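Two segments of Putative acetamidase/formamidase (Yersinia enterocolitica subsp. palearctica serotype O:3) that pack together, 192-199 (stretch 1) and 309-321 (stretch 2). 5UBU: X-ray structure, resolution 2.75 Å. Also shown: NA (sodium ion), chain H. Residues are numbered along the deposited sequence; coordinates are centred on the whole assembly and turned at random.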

ATOM      1  N   GLY B 192     -15.233  15.696   2.360  1.00 42.44           N
ATOM      2  CA  GLY B 192     -15.776  14.724   1.415  1.00 42.73           C
ATOM      3  C   GLY B 192     -16.375  13.494   2.067  1.00 42.92           C
ATOM      4  O   GLY B 192     -16.821  13.548   3.215  1.00 42.00           O
ATOM      5  N   ASN B 193     -16.371  12.387   1.321  1.00 43.95           N
ATOM      6  CA  ASN B 193     -16.929  11.110   1.768  1.00 44.65           C
ATOM      7  C   ASN B 193     -15.957  10.416   2.729  1.00 44.52           C
ATOM      8  O   ASN B 193     -15.338   9.398   2.402  1.00 44.15           O
ATOM      9  CB  ASN B 193     -17.224  10.229   0.544  1.00 45.34           C
ATOM     10  CG  ASN B 193     -18.034   8.995   0.882  1.00 46.15           C
ATOM     11  OD1 ASN B 193     -18.761   8.970   1.869  1.00 48.94           O
ATOM     12  ND2 ASN B 193     -17.942   7.978   0.036  1.00 46.16           N
HETATM   13  N   MSE B 194     -15.848  10.977   3.927  1.00 44.99           N
HETATM   14  CA  MSE B 194     -14.941  10.467   4.952  1.00 45.47           C
HETATM   15  C   MSE B 194     -15.464   9.262   5.686  1.00 44.96           C
HETATM   16  O   MSE B 194     -14.689   8.405   6.097  1.00 43.79           O
HETATM   17  CB  MSE B 194     -14.692  11.570   5.979  1.00 46.82           C
HETATM   18  CG  MSE B 194     -14.003  12.779   5.354  1.00 47.99           C
HETATM   19 SE   MSE B 194     -13.892  14.246   6.655  1.00 51.25          SE
HETATM   20  CE  MSE B 194     -15.792  14.741   6.775  1.00 50.70           C
ATOM     21  N   ASP B 195     -16.777   9.195   5.870  1.00 45.14           N
ATOM     22  CA  ASP B 195     -17.409   8.090   6.587  1.00 45.08           C
ATOM     23  C   ASP B 195     -16.721   7.830   7.940  1.00 43.89           C
ATOM     24  O   ASP B 195     -16.284   6.723   8.226  1.00 43.65           O
ATOM     25  CB  ASP B 195     -17.431   6.822   5.727  1.00 45.77           C
ATOM     26  CG  ASP B 195     -18.271   6.962   4.458  1.00 46.52           C
ATOM     27  OD1 ASP B 195     -19.196   7.805   4.405  1.00 48.94           O
ATOM     28  OD2 ASP B 195     -18.019   6.188   3.509  1.00 46.55           O
ATOM     29  N   VAL B 196     -16.607   8.882   8.744  1.00 43.08           N
ATOM     30  CA  VAL B 196     -16.018   8.803  10.077  1.00 42.74           C
ATOM     31  C   VAL B 196     -17.198   8.850  11.051  1.00 42.82           C
ATOM     32  O   VAL B 196     -17.860   9.886  11.155  1.00 43.38           O
ATOM     33  CB  VAL B 196     -15.039   9.971  10.341  1.00 42.41           C
ATOM     34  CG1 VAL B 196     -14.583   9.986  11.797  1.00 42.57           C
ATOM     35  CG2 VAL B 196     -13.840   9.876   9.413  1.00 41.75           C
ATOM     36  N   PRO B 197     -17.468   7.738  11.767  1.00 42.75           N
ATOM     37  CA  PRO B 197     -18.603   7.635  12.710  1.00 43.25           C
ATOM     38  C   PRO B 197     -18.733   8.749  13.739  1.00 43.36           C
ATOM     39  O   PRO B 197     -19.840   9.015  14.209  1.00 43.93           O
ATOM     40  CB  PRO B 197     -18.339   6.321  13.444  1.00 43.65           C
ATOM     41  CG  PRO B 197     -17.528   5.518  12.499  1.00 43.33           C
ATOM     42  CD  PRO B 197     -16.692   6.485  11.715  1.00 42.68           C
ATOM     43  N   ASP B 198     -17.620   9.387  14.079  1.00 42.89           N
ATOM     44  CA  ASP B 198     -17.597  10.458  15.088  1.00 43.07           C
ATOM     45  C   ASP B 198     -18.217  11.791  14.647  1.00 42.89           C
ATOM     46  O   ASP B 198     -18.533  12.630  15.490  1.00 43.22           O
ATOM     47  CB  ASP B 198     -16.155  10.695  15.520  1.00 42.72           C
ATOM     48  CG  ASP B 198     -15.508   9.454  16.079  1.00 42.83           C
ATOM     49  OD1 ASP B 198     -15.766   9.100  17.241  1.00 43.67           O
ATOM     50  OD2 ASP B 198     -14.698   8.857  15.362  1.00 42.38           O
ATOM     51  N   ILE B 199     -18.397  11.975  13.344  1.00 42.33           N
ATOM     52  CA  ILE B 199     -18.966  13.208  12.797  1.00 42.50           C
ATOM     53  C   ILE B 199     -20.498  13.166  12.856  1.00 43.01           C
ATOM     54  O   ILE B 199     -21.186  13.095  11.837  1.00 43.03           O
ATOM     55  CB  ILE B 199     -18.427  13.458  11.366  1.00 42.18           C
ATOM     56  CG1 ILE B 199     -16.905  13.606  11.443  1.00 42.07           C
ATOM     57  CG2 ILE B 199     -19.038  14.717  10.746  1.00 42.37           C
ATOM     58  CD1 ILE B 199     -16.230  13.736  10.102  1.00 41.85           C
ATOM     59  N   VAL B 309      -6.653   5.911  17.296  1.00 37.88           N
ATOM     60  CA  VAL B 309      -6.945   5.940  15.869  1.00 37.45           C
ATOM     61  C   VAL B 309      -8.331   5.392  15.563  1.00 38.30           C
ATOM     62  O   VAL B 309      -8.757   4.378  16.130  1.00 38.15           O
ATOM     63  CB  VAL B 309      -5.882   5.169  15.055  1.00 37.08           C
ATOM     64  CG1 VAL B 309      -6.316   4.943  13.604  1.00 36.80           C
ATOM     65  CG2 VAL B 309      -4.569   5.920  15.093  1.00 36.74           C
ATOM     66  N   ARG B 310      -9.024   6.102  14.674  1.00 38.32           N
ATOM     67  CA  ARG B 310     -10.314   5.695  14.200  1.00 39.43           C
ATOM     68  C   ARG B 310     -10.249   5.418  12.726  1.00 38.22           C
ATOM     69  O   ARG B 310      -9.949   6.317  11.954  1.00 37.69           O
ATOM     70  CB  ARG B 310     -11.401   6.743  14.480  1.00 41.23           C
ATOM     71  CG  ARG B 310     -12.700   6.487  13.724  1.00 42.94           C
ATOM     72  CD  ARG B 310     -13.907   6.641  14.603  1.00 46.07           C
ATOM     73  NE  ARG B 310     -14.182   5.442  15.386  1.00 47.87           N
ATOM     74  CZ  ARG B 310     -15.034   5.373  16.408  1.00 50.82           C
ATOM     75  NH1 ARG B 310     -15.683   6.442  16.861  1.00 51.93           N
ATOM     76  NH2 ARG B 310     -15.195   4.196  17.029  1.00 51.59           N
ATOM     77  N   LEU B 311     -10.515   4.173  12.342  1.00 37.96           N
ATOM     78  CA  LEU B 311     -10.570   3.833  10.948  1.00 37.60           C
ATOM     79  C   LEU B 311     -11.981   4.246  10.499  1.00 38.49           C
ATOM     80  O   LEU B 311     -12.978   3.711  10.983  1.00 38.87           O
ATOM     81  CB  LEU B 311     -10.333   2.343  10.730  1.00 38.17           C
ATOM     82  CG  LEU B 311     -10.492   1.855   9.277  1.00 38.27           C
ATOM     83  CD1 LEU B 311      -9.545   2.613   8.374  1.00 37.01           C
ATOM     84  CD2 LEU B 311     -10.269   0.363   9.157  1.00 38.75           C
ATOM     85  N   GLY B 312     -12.049   5.228   9.609  1.00 38.90           N
ATOM     86  CA  GLY B 312     -13.317   5.712   9.080  1.00 40.22           C
ATOM     87  C   GLY B 312     -13.820   4.753   8.032  1.00 41.95           C
ATOM     88  O   GLY B 312     -14.603   3.855   8.336  1.00 43.63           O
ATOM     89  N   ASN B 313     -13.361   4.932   6.795  1.00 42.71           N
ATOM     90  CA  ASN B 313     -13.773   4.059   5.706  1.00 44.68           C
ATOM     91  C   ASN B 313     -12.550   3.398   5.127  1.00 43.71           C
ATOM     92  O   ASN B 313     -11.450   3.920   5.231  1.00 42.15           O
ATOM     93  CB  ASN B 313     -14.515   4.862   4.614  1.00 45.77           C
ATOM     94  CG  ASN B 313     -13.582   5.525   3.608  1.00 45.96           C
ATOM     95  OD1 ASN B 313     -13.005   4.853   2.753  1.00 46.17           O
ATOM     96  ND2 ASN B 313     -13.516   6.852   3.635  1.00 46.26           N
HETATM   97  N   MSE B 314     -12.735   2.232   4.537  1.00 45.76           N
HETATM   98  CA  MSE B 314     -11.621   1.557   3.888  1.00 47.52           C
HETATM   99  C   MSE B 314     -12.202   0.968   2.620  1.00 47.28           C
HETATM  100  O   MSE B 314     -11.769  -0.068   2.147  1.00 48.92           O
HETATM  101  CB  MSE B 314     -10.862   0.710   4.906  1.00 50.57           C
HETATM  102  CG  MSE B 314     -11.158  -0.768   5.088  1.00 57.45           C
HETATM  103 SE   MSE B 314      -9.440  -1.712   4.981  1.00 65.97          SE
HETATM  104  CE  MSE B 314      -9.919  -2.859   3.459  1.00 63.65           C
ATOM    105  N   VAL B 315     -13.160   1.691   2.040  1.00 46.62           N
ATOM    106  CA  VAL B 315     -13.859   1.262   0.832  1.00 48.40           C
ATOM    107  C   VAL B 315     -13.915   2.308  -0.293  1.00 48.58           C
ATOM    108  O   VAL B 315     -13.933   1.965  -1.473  1.00 49.28           O
ATOM    109  CB  VAL B 315     -15.307   0.815   1.176  1.00 50.10           C
ATOM    110  CG1 VAL B 315     -15.284  -0.305   2.209  1.00 51.28           C
ATOM    111  CG2 VAL B 315     -16.162   1.962   1.699  1.00 49.33           C
ATOM    112  N   ASP B 316     -13.931   3.581   0.076  1.00 48.83           N
ATOM    113  CA  ASP B 316     -14.036   4.669  -0.896  1.00 50.08           C
ATOM    114  C   ASP B 316     -12.723   4.864  -1.682  1.00 48.54           C
ATOM    115  O   ASP B 316     -11.692   4.320  -1.285  1.00 48.41           O
ATOM    116  CB  ASP B 316     -14.455   5.934  -0.132  1.00 51.08           C
ATOM    117  CG  ASP B 316     -15.803   5.762   0.597  1.00 53.27           C
ATOM    118  OD1 ASP B 316     -16.753   5.180   0.004  1.00 54.75           O
ATOM    119  OD2 ASP B 316     -15.924   6.235   1.748  1.00 54.26           O
ATOM    120  N   PRO B 317     -12.755   5.623  -2.806  1.00 47.83           N
ATOM    121  CA  PRO B 317     -11.547   5.868  -3.626  1.00 46.59           C
ATOM    122  C   PRO B 317     -10.293   6.194  -2.806  1.00 43.53           C
ATOM    123  O   PRO B 317      -9.178   5.915  -3.240  1.00 42.84           O
ATOM    124  CB  PRO B 317     -11.966   7.035  -4.508  1.00 47.60           C
ATOM    125  CG  PRO B 317     -13.422   6.792  -4.720  1.00 49.47           C
ATOM    126  CD  PRO B 317     -13.940   6.258  -3.413  1.00 49.12           C
ATOM    127  N   LYS B 318     -10.504   6.805  -1.646  1.00 40.89           N
ATOM    128  CA  LYS B 318      -9.458   7.099  -0.690  1.00 38.76           C
ATOM    129  C   LYS B 318      -9.980   6.701   0.676  1.00 37.81           C
ATOM    130  O   LYS B 318     -11.144   6.970   1.017  1.00 38.31           O
ATOM    131  CB  LYS B 318      -9.077   8.572  -0.682  1.00 38.74           C
ATOM    132  CG  LYS B 318      -8.328   9.012  -1.911  1.00 39.27           C
ATOM    133  CD  LYS B 318      -7.865  10.440  -1.796  1.00 39.29           C
ATOM    134  CE  LYS B 318      -7.027  10.800  -3.008  1.00 41.17           C
ATOM    135  NZ  LYS B 318      -6.500  12.190  -2.940  1.00 41.48           N
ATOM    136  N   TYR B 319      -9.129   6.052   1.458  1.00 36.85           N
ATOM    137  CA  TYR B 319      -9.513   5.631   2.790  1.00 36.33           C
ATOM    138  C   TYR B 319      -9.362   6.819   3.719  1.00 34.88           C
ATOM    139  O   TYR B 319      -8.614   7.733   3.427  1.00 34.68           O
ATOM    140  CB  TYR B 319      -8.661   4.459   3.267  1.00 36.76           C
ATOM    141  CG  TYR B 319      -8.534   3.335   2.260  1.00 37.63           C
ATOM    142  CD1 TYR B 319      -9.651   2.844   1.588  1.00 38.74           C
ATOM    143  CD2 TYR B 319      -7.313   2.714   2.037  1.00 37.09           C
ATOM    144  CE1 TYR B 319      -9.546   1.806   0.690  1.00 39.68           C
ATOM    145  CE2 TYR B 319      -7.202   1.674   1.134  1.00 38.23           C
ATOM    146  CZ  TYR B 319      -8.322   1.221   0.468  1.00 39.33           C
ATOM    147  OH  TYR B 319      -8.216   0.186  -0.421  1.00 40.66           O
ATOM    148  N   THR B 320     -10.074   6.800   4.836  1.00 34.78           N
ATOM    149  CA  THR B 320     -10.035   7.894   5.791  1.00 34.67           C
ATOM    150  C   THR B 320      -9.765   7.388   7.202  1.00 34.53           C
ATOM    151  O   THR B 320     -10.378   6.433   7.653  1.00 34.16           O
ATOM    152  CB  THR B 320     -11.351   8.680   5.755  1.00 35.67           C
ATOM    153  OG1 THR B 320     -11.579   9.163   4.423  1.00 35.53           O
ATOM    154  CG2 THR B 320     -11.310   9.859   6.724  1.00 35.45           C
ATOM    155  N   VAL B 321      -8.847   8.070   7.884  1.00 34.79           N
ATOM    156  CA  VAL B 321      -8.409   7.725   9.229  1.00 35.14           C
ATOM    157  C   VAL B 321      -8.359   8.973  10.099  1.00 35.36           C
ATOM    158  O   VAL B 321      -7.921  10.028   9.644  1.00 35.61           O
ATOM    159  CB  VAL B 321      -6.984   7.129   9.177  1.00 34.98           C
ATOM    160  CG1 VAL B 321      -6.465   6.827  10.581  1.00 35.74           C
ATOM    161  CG2 VAL B 321      -6.953   5.876   8.303  1.00 35.26           C
TER
HETATM  162 NA    NA H 402     -20.214   7.362   2.437  1.00 26.09          NA
HETATM  163  O   HOH W   1     -19.318   4.908   1.152  0.50 15.81           O

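The strongest charged link between the two segments is the salt bridge of Asp-198 and Arg-310, in which Arg-310 NH1 lies 2.7 Å from Asp-198 OD1. The hydrogen bond along that line is weak, bent to 127° at the hydrogen, whereas NH1 meets Asp-198 OD2 more squarely, at 3.0 Å and 162°; the place of OD2 is less sure, because it sits too close to Arg-310 CD in the model. The carboxylate approaches the guanidinium at its edge, where the N-H groups point, and Pro-197 CB lies over one face.

Asn-313 supplies the other direct hydrogen bond, a nearly straight one (169°) from its ND2 to the backbone Met-194 O at 3.1 Å. Its amide works at both ends: OD1 accepts from the backbone N of Val-315 (3.2 Å) and of Asp-316 (3.1 Å), so the side chain that holds the first segment also braces the loop leading away from its own strand.

Beside it the acids gather near a sodium ion. Asn-193 OD1 (2.2 Å) and both carboxylate oxygens of Asp-195, OD1 at 2.3 Å and OD2 at 2.7 Å, bind NA, together with one atom from elsewhere in the structure and a water whose O is 2.9 Å from the metal. That water donates to Asp-316 OD1 (2.8 Å), carrying the metal site across to the second segment. Asp-195 OD2 and Asp-316 OD2 are just 2.7 Å apart, close enough that one acid probably holds a proton.

The backbones converge without pairing as strands. In the second segment, Gly-312 N donates to Thr-320 O (2.8 Å) and Thr-320 N to Asn-313 O (3.2 Å), joining its two strands. Against this pair runs the loop of the first segment, which closes in a type I turn from Val-196 to Ile-199, with Ile-199 N donating to Val-196 O (3.1 Å). The chains draw together at Val-196 and Gly-312, whose CA atoms are 4.2 Å apart. Glycine makes this approach possible: an ideal CB on Gly-312 would point toward the loop and clash with Val-196 CG2 at 3.0 Å.

Around this point the packing is nonpolar. Val-196 CG2 rests 3.7 Å from Thr-320 CG2, and Met-194 CB, on a selenomethionine whose CA-to-CB bond points away overall, touches the same methyl, Thr-320 CG2, at 3.9 Å. Farther out, Pro-197 CD packs against Arg-310 CD at 4.0 Å, so the arginine contributes aliphatic contact as well as charge.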